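Local atomic coordinates of FAD linked oxidase-like protein (Myceliophthora thermophila, PDB entry 5L6G), a protein that oxidises the C1 hydroxyl of xylooligosaccharides and related sugars to lactones with a bicovalently bound FAD, passing the electrons to oxygen to give hydrogen peroxide. Residues Ala296-Pro299 and Leu300-Leu303. Residues are numbered along the deposited sequence; the frame is centred on the assembly and turned at random.
Sequences AIQP and LLAL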
loop_
_atom_site.group_PDB
_atom_site.type_symbol
_atom_site.label_atom_id
_atom_site.label_comp_id
_atom_site.label_asym_id
_atom_site.label_seq_id
_atom_site.Cartn_x
_atom_site.Cartn_y
_atom_site.Cartn_z
ATOM N N ALA A 296 0.907 -27.072 -10.608
ATOM C CA ALA A 296 0.982 -26.462 -9.282
ATOM C C ALA A 296 -0.387 -26.240 -8.632
ATOM O O ALA A 296 -0.527 -26.345 -7.417
ATOM C CB ALA A 296 1.739 -25.143 -9.372
ATOM N N ILE A 297 -1.390 -25.932 -9.445
ATOM C CA ILE A 297 -2.702 -25.532 -8.936
ATOM C C ILE A 297 -3.654 -26.723 -8.780
ATOM O O ILE A 297 -4.698 -26.604 -8.155
ATOM C CB ILE A 297 -3.329 -24.446 -9.851
ATOM C CG1 ILE A 297 -4.481 -23.705 -9.150
ATOM C CG2 ILE A 297 -3.811 -25.037 -11.171
ATOM C CD1 ILE A 297 -4.058 -22.859 -7.991
ATOM N N GLN A 298 -3.296 -27.881 -9.332
ATOM C CA GLN A 298 -4.209 -29.011 -9.309
ATOM C C GLN A 298 -4.714 -29.419 -7.913
ATOM O O GLN A 298 -5.906 -29.642 -7.747
ATOM C CB GLN A 298 -3.628 -30.215 -10.067
ATOM C CG GLN A 298 -4.612 -31.365 -10.209
ATOM C CD GLN A 298 -5.906 -30.953 -10.899
ATOM O OE1 GLN A 298 -5.899 -30.152 -11.842
ATOM N NE2 GLN A 298 -7.029 -31.497 -10.426
ATOM N N PRO A 299 -3.816 -29.535 -6.912
ATOM C CA PRO A 299 -4.291 -29.897 -5.572
ATOM C C PRO A 299 -5.367 -28.961 -5.012
ATOM O O PRO A 299 -6.340 -29.438 -4.403
ATOM C CB PRO A 299 -3.016 -29.839 -4.725
ATOM C CG PRO A 299 -1.948 -30.224 -5.685
ATOM C CD PRO A 299 -2.347 -29.585 -6.989
ATOM N N LEU A 300 -5.213 -27.653 -5.222
ATOM C CA LEU A 300 -6.243 -26.708 -4.810
ATOM C C LEU A 300 -7.560 -26.915 -5.560
ATOM O O LEU A 300 -8.636 -26.854 -4.959
ATOM C CB LEU A 300 -5.784 -25.264 -5.030
ATOM C CG LEU A 300 -6.773 -24.218 -4.491
ATOM C CD1 LEU A 300 -7.092 -24.491 -3.028
ATOM C CD2 LEU A 300 -6.273 -22.794 -4.701
ATOM N N LEU A 301 -7.476 -27.118 -6.873
ATOM C CA LEU A 301 -8.678 -27.324 -7.690
ATOM C C LEU A 301 -9.476 -28.547 -7.210
ATOM O O LEU A 301 -10.702 -28.495 -7.110
ATOM C CB LEU A 301 -8.320 -27.480 -9.168
ATOM C CG LEU A 301 -7.686 -26.308 -9.928
ATOM C CD1 LEU A 301 -7.427 -26.745 -11.364
ATOM C CD2 LEU A 301 -8.541 -25.047 -9.893
ATOM N N ALA A 302 -8.766 -29.625 -6.885
ATOM C CA ALA A 302 -9.385 -30.844 -6.361
ATOM C C ALA A 302 -10.018 -30.589 -4.994
ATOM O O ALA A 302 -11.112 -31.062 -4.713
ATOM C CB ALA A 302 -8.357 -31.961 -6.272
ATOM N N LEU A 303 -9.330 -29.825 -4.161
ATOM C CA LEU A 303 -9.818 -29.482 -2.835
ATOM C C LEU A 303 -11.101 -28.644 -2.885
ATOM O O LEU A 303 -12.050 -28.924 -2.161
ATOM C CB LEU A 303 -8.726 -28.732 -2.073
ATOM C CG LEU A 303 -9.019 -28.382 -0.626
ATOM C CD1 LEU A 303 -9.033 -29.653 0.213
ATOM C CD2 LEU A 303 -7.970 -27.393 -0.125
HETATM O O HOH W 1 -2.508 -26.362 -5.610
#
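Three backbone hydrogen bonds join Ile297, Gln298 and Pro299 to Leu301, Ala302 and Leu303, each from an amide to the carbonyl four residues earlier. Leu301 N binds Ile297 O at 3.1 Å, and Ala302 N binds Gln298 O at 3.0 Å. The third bond, Leu303 N to Pro299 O, is more bent, at 152° at the hydrogen. This is the pattern of an alpha-helix, but the helix is kinked at Pro299, whose ring nitrogen carries no hydrogen for the turn before.

Just after the proline, a water bridges Ala296 O and Leu300 N, which the kink holds too far apart to bond each other. It donates to Ala296 O at 2.7 Å and accepts from Leu300 N at 3.0 Å.

The apolar contacts come from branch tips. Ile297 divides its two branches between two leucines. Its CG1 lies anti to the backbone N (chi1 -163°), which carries CD1 to Leu300 CD2, 4.0 Å away. The other methyl, CG2, meets Leu301 CD1, also at 4.0 Å. That same Leu301 methyl has Gln298 OE1 at 3.8 Å, where the bent glutamine chain runs roughly perpendicular to the leucine side chain.

Helix 290-304 lies on the large antiparallel sheet whose strand 269-275 carries the substrate-binding Arg272. Ile297 and Leu301 touch Ile239 and Leu308 on strands 234-240 and 308-314. Leu300 reaches Met271 on strand 269-275, and with Leu303 it also packs on helix 246-261.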